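Local coordinates for protein serine acetyltransferase (Entamoeba histolytica, PDB 3Q1X) that probably catalyses the transfer of an acetyl group to the hydroxyl of L-serine, giving O-acetylserine for cysteine biosynthesis, at residues A[36-41]-A[133-138]; A[42-47]-A[63-68]; A[90-95]-A[139-144]. All blocks are in the same frame, centred on the assembly; numbering follows the deposited sequence.

How the interactions relate
All three contacts join helices of the helical N-terminal part; the serine pocket lined by Ala206, His208, Arg222 and His223 lies in the left-handed beta-helix part that follows, so none of the three includes a pocket residue. Interactions 1 and 2 share helix 36-45, with centres about 10 Å apart. Lys40 NZ of interaction 1 makes a salt bridge of 2.9 Å with Glu64 OE1 of interaction 2, and Leu41 CD2 packs 3.5 Å from Leu68 CD2. Interaction 3 uses the later turns of helix 128-144, its centre about 12 Å from that of interaction 1; Ile138 CG2 meets Ile92 CG2 at 4.1 Å. Interactions 2 and 3 are joined by Leu65 CD2 on Leu93 CD2 at 3.7 Å.

Interaction 1: residues A[36-41]-A[133-138]; sequences TELQKL and VIVYRI
Leu38 carries CG anti to its backbone N (chi1 -173°), while Leu41 swings CG beside the N and anti to the carbonyl carbon (chi1 -72°). Leu38 then meets Ile134 and Val135 on helix 128-144, while Leu41 meets Ile134 and Ile138 and brings CD1 near the backbone of Val135. The two helix segments cross at 100°, with their axes 9.6 Å apart at closest approach.

Leu38 and Val135 lie across each other at about a right angle. Val135 offers CG2, which takes CD1 of Leu38 at 3.8 Å and its CB at 3.9 Å, so this one methyl covers both the root and one branch of the leucine. Ile134 comes in with its short branch: CG2 rests 3.7 Å from Leu41 CB and 4.2 Å from Leu38 CD1, bridging the two leucines. Leu41 and Ile138 approach tip to tip. There CD1 of Ile138 touches both branches of the leucine, 3.7 Å from CD2 and 3.9 Å from CD1.

Neighbouring helices add to the packing: Leu68 packs on Leu41, Leu96 and Ile99 on Ile138, and Met154 and Val158 on Val135. The polar side chains find partners beyond the contact. Glu37 OE2 is hydrogen-bonded to Tyr150 OH, and Arg137 pairs with Asp106 while reaching the carbonyl oxygens of Ile172 and Lys173, thereby tying helix 128-144 to the start of the beta-helix.

The side chains that meet are thus all aliphatic and buried, and the segments are held to each other by close fit rather than by directional bonds.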
loop_
_atom_site.group_PDB
_atom_site.type_symbol
_atom_site.label_atom_id
_atom_site.label_comp_id
_atom_site.label_asym_id
_atom_site.label_seq_id
_atom_site.Cartn_x
_atom_site.Cartn_y
_atom_site.Cartn_z
ATOM N N THR A 36 -3.643 2.052 16.125
ATOM C CA THR A 36 -4.278 1.816 17.423
ATOM C C THR A 36 -5.487 0.886 17.368
ATOM O O THR A 36 -5.542 -0.085 18.124
ATOM C CB THR A 36 -4.647 3.136 18.138
ATOM O OG1 THR A 36 -3.505 3.998 18.163
ATOM C CG2 THR A 36 -5.095 2.868 19.570
ATOM N N GLU A 37 -6.425 1.170 16.460
ATOM C CA GLU A 37 -7.683 0.427 16.382
ATOM C C GLU A 37 -7.448 -1.062 16.127
ATOM O O GLU A 37 -8.046 -1.896 16.792
ATOM C CB GLU A 37 -8.632 1.024 15.337
ATOM C CG GLU A 37 -9.051 2.486 15.599
ATOM C CD GLU A 37 -8.136 3.516 14.946
ATOM O OE1 GLU A 37 -6.931 3.236 14.734
ATOM O OE2 GLU A 37 -8.628 4.625 14.635
ATOM N N LEU A 38 -6.556 -1.377 15.184
ATOM C CA LEU A 38 -6.176 -2.762 14.907
ATOM C C LEU A 38 -5.414 -3.401 16.069
ATOM O O LEU A 38 -5.729 -4.519 16.450
ATOM C CB LEU A 38 -5.359 -2.873 13.613
ATOM C CG LEU A 38 -5.014 -4.280 13.096
ATOM C CD1 LEU A 38 -6.272 -5.120 12.813
ATOM C CD2 LEU A 38 -4.138 -4.180 11.849
ATOM N N GLN A 39 -4.443 -2.680 16.628
ATOM C CA GLN A 39 -3.653 -3.160 17.771
ATOM C C GLN A 39 -4.569 -3.627 18.905
ATOM O O GLN A 39 -4.424 -4.740 19.420
ATOM C CB GLN A 39 -2.704 -2.050 18.250
ATOM C CG GLN A 39 -1.769 -2.438 19.391
ATOM C CD GLN A 39 -0.551 -3.218 18.936
ATOM O OE1 GLN A 39 -0.397 -3.528 17.757
ATOM N NE2 GLN A 39 0.326 -3.537 19.876
ATOM N N LYS A 40 -5.530 -2.776 19.252
ATOM C CA LYS A 40 -6.467 -3.043 20.339
ATOM C C LYS A 40 -7.448 -4.163 20.011
ATOM O O LYS A 40 -7.639 -5.065 20.817
ATOM C CB LYS A 40 -7.191 -1.761 20.771
ATOM C CG LYS A 40 -6.305 -0.763 21.532
ATOM C CD LYS A 40 -5.358 -1.490 22.479
ATOM C CE LYS A 40 -4.508 -0.544 23.305
ATOM N NZ LYS A 40 -3.297 -1.263 23.791
ATOM N N LEU A 41 -8.048 -4.120 18.823
ATOM C CA LEU A 41 -9.057 -5.106 18.449
ATOM C C LEU A 41 -8.461 -6.505 18.281
ATOM O O LEU A 41 -9.126 -7.504 18.577
ATOM C CB LEU A 41 -9.820 -4.680 17.195
ATOM C CG LEU A 41 -10.819 -3.524 17.305
ATOM C CD1 LEU A 41 -11.157 -2.971 15.931
ATOM C CD2 LEU A 41 -12.088 -3.964 18.029
ATOM N N VAL A 133 -10.828 -6.518 7.674
ATOM C CA VAL A 133 -12.197 -6.860 8.059
ATOM C C VAL A 133 -12.462 -6.664 9.551
ATOM O O VAL A 133 -13.558 -6.247 9.911
ATOM C CB VAL A 133 -12.650 -8.272 7.553
ATOM C CG1 VAL A 133 -12.653 -8.319 6.031
ATOM C CG2 VAL A 133 -11.817 -9.372 8.127
ATOM N N ILE A 134 -11.457 -6.936 10.394
ATOM C CA ILE A 134 -11.523 -6.665 11.836
ATOM C C ILE A 134 -11.894 -5.213 12.110
ATOM O O ILE A 134 -12.794 -4.924 12.895
ATOM C CB ILE A 134 -10.179 -6.957 12.546
ATOM C CG1 ILE A 134 -9.883 -8.455 12.613
ATOM C CG2 ILE A 134 -10.163 -6.377 13.946
ATOM C CD1 ILE A 134 -8.499 -8.781 13.198
ATOM N N VAL A 135 -11.170 -4.306 11.464
ATOM C CA VAL A 135 -11.389 -2.888 11.661
ATOM C C VAL A 135 -12.683 -2.472 10.956
ATOM O O VAL A 135 -13.490 -1.753 11.532
ATOM C CB VAL A 135 -10.164 -2.065 11.227
ATOM C CG1 VAL A 135 -10.422 -0.591 11.399
ATOM C CG2 VAL A 135 -8.912 -2.499 12.019
ATOM N N TYR A 136 -12.909 -2.964 9.735
ATOM C CA TYR A 136 -14.152 -2.657 9.024
ATOM C C TYR A 136 -15.420 -2.951 9.844
ATOM O O TYR A 136 -16.373 -2.160 9.838
ATOM C CB TYR A 136 -14.261 -3.390 7.676
ATOM C CG TYR A 136 -15.715 -3.545 7.270
ATOM C CD1 TYR A 136 -16.429 -2.473 6.719
ATOM C CD2 TYR A 136 -16.405 -4.736 7.523
ATOM C CE1 TYR A 136 -17.792 -2.603 6.403
ATOM C CE2 TYR A 136 -17.762 -4.869 7.216
ATOM C CZ TYR A 136 -18.444 -3.802 6.659
ATOM O OH TYR A 136 -19.784 -3.940 6.362
ATOM N N ARG A 137 -15.438 -4.085 10.537
ATOM C CA ARG A 137 -16.664 -4.490 11.210
ATOM C C ARG A 137 -17.012 -3.531 12.345
ATOM O O ARG A 137 -18.195 -3.291 12.639
ATOM C CB ARG A 137 -16.595 -5.957 11.648
ATOM C CG ARG A 137 -16.599 -6.897 10.431
ATOM C CD ARG A 137 -17.191 -8.270 10.729
ATOM N NE ARG A 137 -17.049 -9.176 9.585
ATOM C CZ ARG A 137 -17.864 -9.187 8.531
ATOM N NH1 ARG A 137 -18.902 -8.350 8.471
ATOM N NH2 ARG A 137 -17.650 -10.046 7.547
ATOM N N ILE A 138 -15.982 -2.942 12.946
ATOM C CA ILE A 138 -16.202 -1.916 13.963
ATOM C C ILE A 138 -16.540 -0.563 13.327
ATOM O O ILE A 138 -17.515 0.075 13.728
ATOM C CB ILE A 138 -15.038 -1.848 14.979
ATOM C CG1 ILE A 138 -15.173 -2.984 16.015
ATOM C CG2 ILE A 138 -14.996 -0.491 15.677
ATOM C CD1 ILE A 138 -14.799 -4.372 15.512
#

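Interaction 2: residues A[42-47]-A[63-68]; sequences RKIFFP and SELTKL
Ile44 meets Leu65 and Leu68 in the apolar half of the contact, reaching from the last turn of helix 36-45 onto helix 59-79. Its CG1-CD1 arm is extended (chi2 165°), which places CD1 at the surface of the second helix. Its nearest neighbours there are Leu68 CD2 at 3.6 Å, the backbone CA of Leu65 at 3.8 Å, and Leu65 CD1 at 3.9 Å. The methyl therefore sits between two leucines of neighbouring turns and rests on the backbone of Leu65. One bond back, CG1 of Ile44 lies 4.1 Å from Glu64 CB, so the aliphatic root of the glutamate extends the same apolar surface. Leu12 of helix 2-18 also packs on Ile44, while Leu65 goes on to touch Ile5 and Leu96.

The second kind of contact is between a lysine chain and a carboxylate. Lys43 is stretched out beyond CG, and Glu64 is bent at chi2 (-66°); the two side chains cross obliquely. It is the methylene CD of Lys43 that meets the acid, 3.7 Å from Glu64 CD. The ammonium passes farther on, leaving NZ 4.2 Å from Glu64 OE2, beyond salt-bridge range. The stronger partner of this carboxylate is Lys40, one turn earlier on helix 36-45, whose NZ forms a salt bridge with the other oxygen, OE1.

Glu64 is buried, with Lys40 paired to it and the charge of Lys43 nearby, an environment that would be expected to favour the ionised carboxylate. The contact thus joins the end of helix 36-45 to helix 59-79 by two means: the methyl of Ile44 set among leucines, and a glutamate whose firm bond goes to Lys40 while Lys43 adds a longer-range attraction.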
loop_
_atom_site.group_PDB
_atom_site.type_symbol
_atom_site.label_atom_id
_atom_site.label_comp_id
_atom_site.label_asym_id
_atom_site.label_seq_id
_atom_site.Cartn_x
_atom_site.Cartn_y
_atom_site.Cartn_z
ATOM N N ARG A 42 -7.210 -6.562 17.820
ATOM C CA ARG A 42 -6.468 -7.831 17.739
ATOM C C ARG A 42 -6.385 -8.511 19.120
ATOM O O ARG A 42 -6.646 -9.708 19.242
ATOM C CB ARG A 42 -5.077 -7.640 17.089
ATOM C CG ARG A 42 -5.142 -7.207 15.601
ATOM C CD ARG A 42 -4.032 -7.698 14.651
ATOM N NE ARG A 42 -2.708 -7.150 14.923
ATOM C CZ ARG A 42 -1.685 -7.059 14.060
ATOM N NH1 ARG A 42 -1.778 -7.414 12.774
ATOM N NH2 ARG A 42 -0.542 -6.569 14.493
ATOM N N LYS A 43 -6.057 -7.730 20.151
ATOM C CA LYS A 43 -5.919 -8.236 21.521
ATOM C C LYS A 43 -7.258 -8.665 22.104
ATOM O O LYS A 43 -7.355 -9.703 22.771
ATOM C CB LYS A 43 -5.260 -7.189 22.429
ATOM C CG LYS A 43 -3.769 -7.022 22.176
ATOM C CD LYS A 43 -3.106 -6.076 23.162
ATOM C CE LYS A 43 -1.593 -6.221 23.086
ATOM N NZ LYS A 43 -0.878 -5.031 23.612
ATOM N N ILE A 44 -8.286 -7.863 21.835
ATOM C CA ILE A 44 -9.638 -8.088 22.347
ATOM C C ILE A 44 -10.278 -9.356 21.774
ATOM O O ILE A 44 -10.829 -10.175 22.517
ATOM C CB ILE A 44 -10.537 -6.860 22.048
ATOM C CG1 ILE A 44 -9.990 -5.608 22.761
ATOM C CG2 ILE A 44 -11.994 -7.137 22.429
ATOM C CD1 ILE A 44 -10.571 -4.286 22.262
ATOM N N PHE A 45 -10.206 -9.508 20.453
ATOM C CA PHE A 45 -10.835 -10.638 19.769
ATOM C C PHE A 45 -10.014 -11.921 19.767
ATOM O O PHE A 45 -10.587 -13.005 19.833
ATOM C CB PHE A 45 -11.206 -10.273 18.328
ATOM C CG PHE A 45 -12.361 -9.314 18.212
ATOM C CD1 PHE A 45 -13.527 -9.493 18.958
ATOM C CD2 PHE A 45 -12.293 -8.247 17.322
ATOM C CE1 PHE A 45 -14.598 -8.597 18.835
ATOM C CE2 PHE A 45 -13.358 -7.359 17.179
ATOM C CZ PHE A 45 -14.513 -7.532 17.938
ATOM N N PHE A 46 -8.692 -11.796 19.665
ATOM C CA PHE A 46 -7.804 -12.965 19.608
ATOM C C PHE A 46 -6.577 -12.817 20.513
ATOM O O PHE A 46 -5.435 -12.774 20.027
ATOM C CB PHE A 46 -7.405 -13.248 18.150
ATOM C CG PHE A 46 -8.581 -13.353 17.216
ATOM C CD1 PHE A 46 -9.341 -14.516 17.164
ATOM C CD2 PHE A 46 -8.945 -12.277 16.410
ATOM C CE1 PHE A 46 -10.443 -14.612 16.320
ATOM C CE2 PHE A 46 -10.045 -12.362 15.558
ATOM C CZ PHE A 46 -10.796 -13.530 15.511
ATOM N N PRO A 47 -6.804 -12.748 21.845
ATOM C CA PRO A 47 -5.718 -12.481 22.795
ATOM C C PRO A 47 -4.560 -13.488 22.771
ATOM O O PRO A 47 -3.435 -13.101 23.052
ATOM C CB PRO A 47 -6.420 -12.525 24.156
ATOM C CG PRO A 47 -7.705 -13.247 23.920
ATOM C CD PRO A 47 -8.101 -12.881 22.534
ATOM N N SER A 63 -9.421 -4.315 30.294
ATOM C CA SER A 63 -8.396 -3.271 30.226
ATOM C C SER A 63 -8.159 -2.774 28.795
ATOM O O SER A 63 -8.191 -1.569 28.540
ATOM C CB SER A 63 -7.085 -3.774 30.849
ATOM O OG SER A 63 -6.116 -2.739 30.929
ATOM N N GLU A 64 -7.944 -3.702 27.863
ATOM C CA GLU A 64 -7.748 -3.333 26.456
ATOM C C GLU A 64 -9.003 -2.728 25.838
ATOM O O GLU A 64 -8.927 -1.764 25.065
ATOM C CB GLU A 64 -7.280 -4.537 25.630
ATOM C CG GLU A 64 -5.988 -5.201 26.129
ATOM C CD GLU A 64 -4.740 -4.328 26.015
ATOM O OE1 GLU A 64 -4.750 -3.291 25.312
ATOM O OE2 GLU A 64 -3.726 -4.697 26.643
ATOM N N LEU A 65 -10.159 -3.280 26.199
ATOM C CA LEU A 65 -11.426 -2.775 25.685
ATOM C C LEU A 65 -11.654 -1.324 26.119
ATOM O O LEU A 65 -12.145 -0.506 25.333
ATOM C CB LEU A 65 -12.590 -3.679 26.113
ATOM C CG LEU A 65 -13.968 -3.345 25.549
ATOM C CD1 LEU A 65 -13.931 -3.227 24.031
ATOM C CD2 LEU A 65 -14.995 -4.384 25.986
ATOM N N THR A 66 -11.284 -1.016 27.366
ATOM C CA THR A 66 -11.351 0.343 27.915
ATOM C C THR A 66 -10.445 1.302 27.142
ATOM O O THR A 66 -10.861 2.415 26.804
ATOM C CB THR A 66 -10.977 0.346 29.425
ATOM O OG1 THR A 66 -11.885 -0.510 30.129
ATOM C CG2 THR A 66 -11.054 1.763 30.028
ATOM N N LYS A 67 -9.213 0.872 26.869
ATOM C CA LYS A 67 -8.274 1.696 26.106
ATOM C C LYS A 67 -8.827 2.013 24.723
ATOM O O LYS A 67 -8.755 3.161 24.274
ATOM C CB LYS A 67 -6.902 1.029 25.987
ATOM C CG LYS A 67 -6.122 0.969 27.285
ATOM C CD LYS A 67 -4.635 0.782 26.998
ATOM C CE LYS A 67 -3.967 -0.167 27.988
ATOM N NZ LYS A 67 -3.945 0.357 29.380
ATOM N N LEU A 68 -9.385 0.999 24.064
ATOM C CA LEU A 68 -10.039 1.178 22.761
ATOM C C LEU A 68 -11.248 2.110 22.826
ATOM O O LEU A 68 -11.379 3.018 22.004
ATOM C CB LEU A 68 -10.459 -0.166 22.158
ATOM C CG LEU A 68 -11.037 -0.109 20.734
ATOM C CD1 LEU A 68 -10.018 0.374 19.698
ATOM C CD2 LEU A 68 -11.621 -1.439 20.338
#

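Interaction 3: residues A[90-95]-A[139-144]; sequences MAILEK and AHVLYE
Val141 and Ile92 form the tight side of this contact, where segments 90-95 and 139-144 of helices 82-113 and 128-144 run at 130° to each other, their axes 9.1 Å apart. Val141 pushes CG1 against the backbone of the first helix, 3.5 Å from Ala91 O and 3.7 Å from Ile92 N. Deeper in, Ile92 extends its long branch obliquely across Leu142, with CD1 3.7 Å from both CG and CD2 of that leucine. Ile72 and Val76 of helix 59-79 cover this end, and Met154 also packs on Leu142.

The looser side is built from Lys95. Its CB stands 4.0 Å from Val141 CG2, and CG touches the same valine, but a bend at chi2 (-84°) turns CD aside, and the ammonium ends up beyond the valine. NZ forms a long salt bridge, 3.7 Å, with OE2 of the exposed Glu94 on its own helix. Glu144 OE1, on the other helix, is 6.4 Å from that NZ, an attraction at a distance at most.

Close hydrocarbon contact therefore joins the helices on the buried side, while at the exposed margin the lysine lends its methylenes and its ammonium is only loosely paired with Glu94.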
loop_
_atom_site.group_PDB
_atom_site.type_symbol
_atom_site.label_atom_id
_atom_site.label_comp_id
_atom_site.label_asym_id
_atom_site.label_seq_id
_atom_site.Cartn_x
_atom_site.Cartn_y
_atom_site.Cartn_z
ATOM N N MET A 90 -21.294 3.146 22.740
ATOM C CA MET A 90 -22.195 2.182 23.371
ATOM C C MET A 90 -22.716 1.185 22.329
ATOM O O MET A 90 -22.812 -0.006 22.618
ATOM C CB MET A 90 -23.347 2.881 24.107
ATOM C CG MET A 90 -22.925 3.592 25.406
ATOM S SD MET A 90 -22.241 2.557 26.719
ATOM C CE MET A 90 -23.727 2.058 27.573
ATOM N N ALA A 91 -22.999 1.676 21.119
ATOM C CA ALA A 91 -23.403 0.835 19.985
ATOM C C ALA A 91 -22.318 -0.134 19.523
ATOM O O ALA A 91 -22.609 -1.294 19.211
ATOM C CB ALA A 91 -23.853 1.679 18.838
ATOM N N ILE A 92 -21.074 0.332 19.457
ATOM C CA ILE A 92 -19.945 -0.566 19.182
ATOM C C ILE A 92 -19.863 -1.673 20.245
ATOM O O ILE A 92 -19.862 -2.868 19.922
ATOM C CB ILE A 92 -18.585 0.185 19.122
ATOM C CG1 ILE A 92 -18.531 1.124 17.921
ATOM C CG2 ILE A 92 -17.433 -0.802 19.017
ATOM C CD1 ILE A 92 -17.471 2.211 18.030
ATOM N N LEU A 93 -19.803 -1.262 21.512
ATOM C CA LEU A 93 -19.748 -2.213 22.620
ATOM C C LEU A 93 -20.852 -3.270 22.519
ATOM O O LEU A 93 -20.569 -4.476 22.600
ATOM C CB LEU A 93 -19.784 -1.481 23.971
ATOM C CG LEU A 93 -18.472 -0.826 24.421
ATOM C CD1 LEU A 93 -18.728 0.200 25.515
ATOM C CD2 LEU A 93 -17.443 -1.868 24.875
ATOM N N GLU A 94 -22.087 -2.814 22.306
ATOM C CA GLU A 94 -23.244 -3.691 22.093
ATOM C C GLU A 94 -23.001 -4.785 21.052
ATOM O O GLU A 94 -23.341 -5.947 21.284
ATOM C CB GLU A 94 -24.459 -2.864 21.682
ATOM C CG GLU A 94 -25.763 -3.649 21.656
ATOM C CD GLU A 94 -26.910 -2.879 21.016
ATOM O OE1 GLU A 94 -26.807 -1.639 20.850
ATOM O OE2 GLU A 94 -27.928 -3.517 20.677
ATOM N N LYS A 95 -22.400 -4.402 19.923
ATOM C CA LYS A 95 -22.185 -5.309 18.794
ATOM C C LYS A 95 -20.931 -6.180 18.881
ATOM O O LYS A 95 -20.752 -7.064 18.050
ATOM C CB LYS A 95 -22.135 -4.509 17.481
ATOM C CG LYS A 95 -23.458 -3.898 17.052
ATOM C CD LYS A 95 -24.328 -4.888 16.284
ATOM C CE LYS A 95 -25.697 -4.289 16.037
ATOM N NZ LYS A 95 -26.523 -4.254 17.282
ATOM N N ALA A 139 -15.765 -0.149 12.318
ATOM C CA ALA A 139 -16.041 1.094 11.580
ATOM C C ALA A 139 -17.479 1.167 11.047
ATOM O O ALA A 139 -18.110 2.238 11.058
ATOM C CB ALA A 139 -15.039 1.277 10.452
ATOM N N HIS A 140 -18.001 0.035 10.582
ATOM C CA HIS A 140 -19.380 -0.034 10.104
ATOM C C HIS A 140 -20.426 0.272 11.184
ATOM O O HIS A 140 -21.449 0.901 10.887
ATOM C CB HIS A 140 -19.673 -1.378 9.425
ATOM C CG HIS A 140 -21.026 -1.442 8.788
ATOM N ND1 HIS A 140 -21.398 -0.624 7.745
ATOM C CD2 HIS A 140 -22.105 -2.214 9.065
ATOM C CE1 HIS A 140 -22.646 -0.890 7.402
ATOM N NE2 HIS A 140 -23.094 -1.858 8.181
ATOM N N VAL A 141 -20.170 -0.142 12.430
ATOM C CA VAL A 141 -21.101 0.175 13.537
ATOM C C VAL A 141 -21.178 1.691 13.774
ATOM O O VAL A 141 -22.260 2.241 14.004
ATOM C CB VAL A 141 -20.772 -0.600 14.841
ATOM C CG1 VAL A 141 -21.786 -0.281 15.927
ATOM C CG2 VAL A 141 -20.780 -2.092 14.580
ATOM N N LEU A 142 -20.027 2.358 13.701
ATOM C CA LEU A 142 -19.974 3.816 13.714
ATOM C C LEU A 142 -20.806 4.424 12.590
ATOM O O LEU A 142 -21.599 5.342 12.832
ATOM C CB LEU A 142 -18.532 4.316 13.643
ATOM C CG LEU A 142 -17.727 4.260 14.940
ATOM C CD1 LEU A 142 -16.318 4.738 14.686
ATOM C CD2 LEU A 142 -18.387 5.113 16.012
ATOM N N TYR A 143 -20.644 3.907 11.373
ATOM C CA TYR A 143 -21.402 4.406 10.236
ATOM C C TYR A 143 -22.898 4.215 10.492
ATOM O O TYR A 143 -23.702 5.125 10.271
ATOM C CB TYR A 143 -20.980 3.724 8.924
ATOM C CG TYR A 143 -21.587 4.380 7.697
ATOM C CD1 TYR A 143 -20.923 5.413 7.026
ATOM C CD2 TYR A 143 -22.846 3.994 7.232
ATOM C CE1 TYR A 143 -21.495 6.030 5.907
ATOM C CE2 TYR A 143 -23.427 4.603 6.131
ATOM C CZ TYR A 143 -22.750 5.612 5.468
ATOM O OH TYR A 143 -23.337 6.210 4.376
ATOM N N GLU A 144 -23.253 3.038 10.994
ATOM C CA GLU A 144 -24.650 2.744 11.326
ATOM C C GLU A 144 -25.249 3.665 12.408
ATOM O O GLU A 144 -26.468 3.809 12.480
ATOM C CB GLU A 144 -24.830 1.261 11.676
ATOM C CG GLU A 144 -24.784 0.351 10.438
ATOM C CD GLU A 144 -24.937 -1.136 10.750
ATOM O OE1 GLU A 144 -24.484 -1.597 11.825
ATOM O OE2 GLU A 144 -25.499 -1.858 9.897
#